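Local coordinates for protein alpha,alpha-trehalose-phosphate synthase (UDP-forming) (Burkholderia xenovorans, PDB 5HXA) that belongs to glycosyltransferase family 20 and has the two-domain GT-B fold, at residues I191-D196 and Q200-F205; S215-V220 and F226-A231. All coordinates share one frame; numbering follows the deposited sequence. Where two conformers were deposited one is given.

Contact 1 (I191-D196 and Q200-F205); sequences IGFQTD and QSFVDF
F202 on helix 196-208 meets I191 and F193 of strand 190-193, where a strand of a Rossmann-like GT-B sheet runs through a short loop into the helix that packs against it. The tip of the F193 ring does most of the touching: CZ of F193 lies 3.5 Å from CB of F202, and CE2 sits close by. The two side chains cross at about a right angle, and the rings form an oblique pair with planes at 46° and centroids 5.4 Å apart. F202 reaches the sheet because its CG stands anti to the backbone N (chi1 180°), which carries the ring toward I191.

Around this apolar group, F166 meets both rings, edge-to-face in the case of F202, while V182 and M185 of helix 178-185 cover F202 further. At the turn into the helix, the side chain of T195, the N-cap residue, caps a backbone N of the first turn, and its OG1 also hydrogen-bonds OD2 of D198. Q200 N then bonds to D196 O, 2.8 Å long and fairly straight at 163°. Further along, OD2 of D204 forms a salt bridge with R208 of the second subunit; OD1 of D204, in the conformer given for Q200, takes a hydrogen bond from Q200 NE2. Back at the sheet, the CD1 methyl of I191, at the end of an extended chain, comes to 3.7 Å from CZ of F202.

Contact 2 (S215-V220 and F226-A231); sequences SEDGMV and FLKVGA
K228 sends its chain out extended, CG anti to the backbone N (chi1 -174°), and bends only at the last torsion, which swings NZ in beside the turn at D217. M219 instead folds back through bends at both chi2 and chi3, laying its SD across K228, 3.8 Å from CB of K228. These two residues form a non-hydrogen-bonded antiparallel pair in the beta hairpin of strands 219-222 and 225-231, and their side chains share one face. The neighbouring pair, V220 with L227, is hydrogen-bonded both ways: V220 N to L227 O at 2.8 Å and L227 N to V220 O at 3.0 Å.

Past the pair of M219 and K228, V229 N donates to G218 O almost straight (170°), tying the type I' turn from E216 to M219 to the longer strand. On the face of V220 and L227, CG2 of V220 meets CG2 of V229 at 3.7 Å, while the CD2 methyl of L227 rests 3.6 Å from V220 O. At the outer end, CE of M219 approaches CB of F226, whose ring stacks on H221.

The salt bridge from NZ of K228 to OD1 of D217 is long at 3.9 Å, so its charge attraction is probably modest. The firm backbone bonds, the two between V220 and L227 and the one from V229 N to G218 O, hold the turn end of the hairpin to its longer strand.

In the fold
Strand 190-193 of contact 1 and strand 225-231 of contact 2 lie side by side and parallel in the ten-stranded mixed sheet, and the two contact centres are 10 Å apart. Probable hydrogen bonds join them: I191 N to K228 O at 2.8 Å and F193 N to G230 O at 2.9 Å. CD1 of I191 also packs on CD1 of L227 at 3.5 Å, and V229 touches both F193 and F202, so the apolar layer under helix 196-208 continues into the hairpin. Along the chain, contact 1 closes before contact 2 opens. A sodium ion lies about 8 Å from the D196 side chain, too far for direct coordination.

Contact 1 (I191-D196 and Q200-F205)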
loop_
_atom_site.group_PDB
_atom_site.type_symbol
_atom_site.label_atom_id
_atom_site.label_comp_id
_atom_site.label_asym_id
_atom_site.label_seq_id
_atom_site.Cartn_x
_atom_site.Cartn_y
_atom_site.Cartn_z
ATOM N N ILE A 191 0.711 -11.321 -22.061
ATOM C CA ILE A 191 0.062 -10.746 -20.892
ATOM C C ILE A 191 -0.116 -9.257 -21.144
ATOM O O ILE A 191 0.860 -8.550 -21.423
ATOM C CB ILE A 191 0.861 -10.982 -19.601
ATOM C CG1 ILE A 191 0.975 -12.477 -19.287
ATOM C CG2 ILE A 191 0.179 -10.258 -18.438
ATOM C CD1 ILE A 191 1.789 -12.750 -18.015
ATOM N N GLY A 192 -1.351 -8.783 -21.035
ATOM C CA GLY A 192 -1.671 -7.373 -21.188
ATOM C C GLY A 192 -2.140 -6.775 -19.873
ATOM O O GLY A 192 -2.859 -7.425 -19.103
ATOM N N PHE A 193 -1.724 -5.538 -19.625
ATOM C CA PHE A 193 -2.130 -4.746 -18.474
ATOM C C PHE A 193 -2.726 -3.433 -18.966
ATOM O O PHE A 193 -2.586 -3.064 -20.134
ATOM C CB PHE A 193 -0.941 -4.452 -17.546
ATOM C CG PHE A 193 -0.304 -5.683 -16.943
ATOM C CD1 PHE A 193 -0.868 -6.299 -15.830
ATOM C CD2 PHE A 193 0.873 -6.200 -17.464
ATOM C CE1 PHE A 193 -0.273 -7.422 -15.257
ATOM C CE2 PHE A 193 1.480 -7.318 -16.894
ATOM C CZ PHE A 193 0.899 -7.935 -15.800
ATOM N N GLN A 194 -3.377 -2.705 -18.055
ATOM C CA GLN A 194 -4.041 -1.465 -18.452
ATOM C C GLN A 194 -3.034 -0.357 -18.738
ATOM O O GLN A 194 -3.222 0.424 -19.677
ATOM C CB GLN A 194 -5.030 -1.003 -17.367
ATOM C CG GLN A 194 -6.233 -1.917 -17.134
ATOM C CD GLN A 194 -7.374 -1.670 -18.116
ATOM O OE1 GLN A 194 -7.167 -1.129 -19.200
ATOM N NE2 GLN A 194 -8.593 -2.061 -17.726
ATOM N N THR A 195 -1.964 -0.260 -17.942
ATOM C CA THR A 195 -1.046 0.875 -18.037
ATOM C C THR A 195 0.399 0.385 -17.997
ATOM O O THR A 195 0.678 -0.758 -17.632
ATOM C CB THR A 195 -1.243 1.889 -16.898
ATOM O OG1 THR A 195 -0.808 1.303 -15.672
ATOM C CG2 THR A 195 -2.704 2.312 -16.751
ATOM N N ASP A 196 1.329 1.278 -18.365
ATOM C CA ASP A 196 2.758 0.961 -18.313
ATOM C C ASP A 196 3.208 0.674 -16.887
ATOM O O ASP A 196 4.088 -0.163 -16.661
ATOM C CB ASP A 196 3.591 2.120 -18.880
ATOM C CG ASP A 196 3.301 2.415 -20.342
ATOM O OD1 ASP A 196 3.041 1.475 -21.115
ATOM O OD2 ASP A 196 3.362 3.605 -20.722
ATOM N N GLN A 200 5.269 -2.528 -15.729
ATOM C CA GLN A 200 6.558 -2.431 -15.055
ATOM C C GLN A 200 6.519 -3.102 -13.687
ATOM O O GLN A 200 7.505 -3.725 -13.278
ATOM C CB GLN A 200 6.992 -0.970 -14.934
ATOM C CG GLN A 200 8.450 -0.794 -14.483
ATOM C CD GLN A 200 9.444 -1.458 -15.426
ATOM O OE1 GLN A 200 9.424 -1.220 -16.634
ATOM N NE2 GLN A 200 10.314 -2.306 -14.875
ATOM N N SER A 201 5.388 -3.006 -12.980
ATOM C CA SER A 201 5.226 -3.692 -11.703
ATOM C C SER A 201 5.432 -5.197 -11.848
ATOM O O SER A 201 6.108 -5.830 -11.026
ATOM C CB SER A 201 3.832 -3.393 -11.156
ATOM O OG SER A 201 3.515 -4.253 -10.093
ATOM N N PHE A 202 4.825 -5.790 -12.877
ATOM C CA PHE A 202 4.957 -7.227 -13.117
ATOM C C PHE A 202 6.396 -7.584 -13.459
ATOM O O PHE A 202 6.971 -8.520 -12.897
ATOM C CB PHE A 202 4.013 -7.631 -14.251
ATOM C CG PHE A 202 4.052 -9.093 -14.611
ATOM C CD1 PHE A 202 3.361 -10.031 -13.851
ATOM C CD2 PHE A 202 4.745 -9.524 -15.732
ATOM C CE1 PHE A 202 3.380 -11.384 -14.203
ATOM C CE2 PHE A 202 4.764 -10.867 -16.085
ATOM C CZ PHE A 202 4.084 -11.797 -15.323
ATOM N N VAL A 203 6.993 -6.838 -14.385
ATOM C CA VAL A 203 8.362 -7.125 -14.795
ATOM C C VAL A 203 9.332 -6.887 -13.638
ATOM O O VAL A 203 10.307 -7.634 -13.465
ATOM C CB VAL A 203 8.719 -6.283 -16.032
ATOM C CG1 VAL A 203 10.200 -6.403 -16.350
ATOM C CG2 VAL A 203 7.859 -6.722 -17.233
ATOM N N ASP A 204 9.075 -5.858 -12.820
ATOM C CA ASP A 204 9.916 -5.630 -11.640
ATOM C C ASP A 204 9.929 -6.843 -10.718
ATOM O O ASP A 204 10.979 -7.207 -10.165
ATOM C CB ASP A 204 9.432 -4.410 -10.856
ATOM C CG ASP A 204 9.930 -3.089 -11.434
ATOM O OD1 ASP A 204 10.806 -3.100 -12.324
ATOM O OD2 ASP A 204 9.442 -2.034 -10.977
ATOM N N PHE A 205 8.770 -7.462 -10.496
ATOM C CA PHE A 205 8.752 -8.618 -9.607
ATOM C C PHE A 205 9.650 -9.711 -10.158
ATOM O O PHE A 205 10.467 -10.301 -9.434
ATOM C CB PHE A 205 7.330 -9.156 -9.418
ATOM C CG PHE A 205 7.292 -10.387 -8.556
ATOM C CD1 PHE A 205 7.222 -10.277 -7.171
ATOM C CD2 PHE A 205 7.422 -11.657 -9.123
ATOM C CE1 PHE A 205 7.240 -11.416 -6.362
ATOM C CE2 PHE A 205 7.434 -12.789 -8.329
ATOM C CZ PHE A 205 7.339 -12.672 -6.946
#

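Contact 2 (S215-V220 and F226-A231)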
loop_
_atom_site.group_PDB
_atom_site.type_symbol
_atom_site.label_atom_id
_atom_site.label_comp_id
_atom_site.label_asym_id
_atom_site.label_seq_id
_atom_site.Cartn_x
_atom_site.Cartn_y
_atom_site.Cartn_z
ATOM N N SER A 215 13.615 -8.895 -22.377
ATOM C CA SER A 215 14.262 -9.077 -23.670
ATOM C C SER A 215 13.828 -7.920 -24.571
ATOM O O SER A 215 13.415 -6.874 -24.061
ATOM C CB SER A 215 13.906 -10.454 -24.250
ATOM O OG SER A 215 14.549 -10.696 -25.487
ATOM N N GLU A 216 13.904 -8.090 -25.886
ATOM C CA GLU A 216 13.553 -7.049 -26.845
ATOM C C GLU A 216 12.050 -7.049 -27.127
ATOM O O GLU A 216 11.363 -8.053 -26.942
ATOM C CB GLU A 216 14.322 -7.256 -28.156
ATOM C CG GLU A 216 14.047 -8.619 -28.811
ATOM C CD GLU A 216 14.503 -8.703 -30.268
ATOM O OE1 GLU A 216 15.439 -7.976 -30.665
ATOM O OE2 GLU A 216 13.911 -9.499 -31.018
ATOM N N ASP A 217 11.546 -5.902 -27.591
ATOM C CA ASP A 217 10.179 -5.782 -28.115
ATOM C C ASP A 217 9.120 -6.274 -27.118
ATOM O O ASP A 217 8.147 -6.933 -27.492
ATOM C CB ASP A 217 10.069 -6.528 -29.455
ATOM C CG ASP A 217 8.789 -6.191 -30.230
ATOM O OD1 ASP A 217 8.276 -5.054 -30.110
ATOM O OD2 ASP A 217 8.298 -7.075 -30.967
ATOM N N GLY A 218 9.313 -5.959 -25.834
ATOM C CA GLY A 218 8.374 -6.357 -24.796
ATOM C C GLY A 218 8.433 -7.812 -24.369
ATOM O O GLY A 218 7.594 -8.249 -23.567
ATOM N N MET A 219 9.403 -8.569 -24.853
ATOM C CA MET A 219 9.504 -9.979 -24.514
ATOM C C MET A 219 10.145 -10.154 -23.142
ATOM O O MET A 219 10.968 -9.341 -22.712
ATOM C CB MET A 219 10.317 -10.721 -25.579
ATOM C CG MET A 219 9.685 -10.697 -26.972
ATOM S SD MET A 219 8.064 -11.485 -27.059
ATOM C CE MET A 219 8.492 -13.210 -26.847
ATOM N N VAL A 220 9.748 -11.229 -22.454
ATOM C CA VAL A 220 10.251 -11.588 -21.134
ATOM C C VAL A 220 10.599 -13.070 -21.152
ATOM O O VAL A 220 9.849 -13.879 -21.709
ATOM C CB VAL A 220 9.210 -11.300 -20.034
ATOM C CG1 VAL A 220 9.651 -11.916 -18.698
ATOM C CG2 VAL A 220 8.973 -9.809 -19.905
ATOM N N PHE A 226 9.314 -17.980 -22.781
ATOM C CA PHE A 226 9.246 -16.620 -23.297
ATOM C C PHE A 226 7.784 -16.203 -23.419
ATOM O O PHE A 226 6.910 -17.026 -23.698
ATOM C CB PHE A 226 9.942 -16.497 -24.660
ATOM C CG PHE A 226 11.432 -16.223 -24.570
ATOM C CD1 PHE A 226 12.324 -17.251 -24.305
ATOM C CD2 PHE A 226 11.931 -14.936 -24.739
ATOM C CE1 PHE A 226 13.702 -17.010 -24.212
ATOM C CE2 PHE A 226 13.307 -14.683 -24.644
ATOM C CZ PHE A 226 14.193 -15.722 -24.389
ATOM N N LEU A 227 7.526 -14.916 -23.205
ATOM C CA LEU A 227 6.181 -14.367 -23.341
ATOM C C LEU A 227 6.309 -12.884 -23.652
ATOM O O LEU A 227 7.329 -12.254 -23.352
ATOM C CB LEU A 227 5.338 -14.573 -22.070
ATOM C CG LEU A 227 5.834 -13.972 -20.751
ATOM C CD1 LEU A 227 4.665 -13.648 -19.826
ATOM C CD2 LEU A 227 6.819 -14.905 -20.018
ATOM N N LYS A 228 5.259 -12.328 -24.255
ATOM C CA LYS A 228 5.181 -10.893 -24.507
ATOM C C LYS A 228 4.337 -10.248 -23.417
ATOM O O LYS A 228 3.263 -10.756 -23.077
ATOM C CB LYS A 228 4.583 -10.591 -25.886
ATOM C CG LYS A 228 4.615 -9.095 -26.240
ATOM C CD LYS A 228 4.275 -8.863 -27.692
ATOM C CE LYS A 228 4.294 -7.381 -28.047
ATOM N NZ LYS A 228 5.642 -6.788 -27.886
ATOM N N VAL A 229 4.827 -9.145 -22.857
ATOM C CA VAL A 229 4.133 -8.436 -21.787
ATOM C C VAL A 229 3.960 -6.989 -22.228
ATOM O O VAL A 229 4.938 -6.332 -22.596
ATOM C CB VAL A 229 4.904 -8.520 -20.451
ATOM C CG1 VAL A 229 4.084 -7.926 -19.309
ATOM C CG2 VAL A 229 5.262 -9.980 -20.126
ATOM N N GLY A 230 2.718 -6.493 -22.213
ATOM C CA GLY A 230 2.476 -5.149 -22.704
ATOM C C GLY A 230 1.362 -4.433 -21.965
ATOM O O GLY A 230 0.609 -5.027 -21.191
ATOM N N ALA A 231 1.279 -3.128 -22.215
ATOM C CA ALA A 231 0.162 -2.302 -21.774
ATOM C C ALA A 231 -0.798 -2.108 -22.941
ATOM O O ALA A 231 -0.385 -1.685 -24.024
ATOM C CB ALA A 231 0.643 -0.937 -21.265
#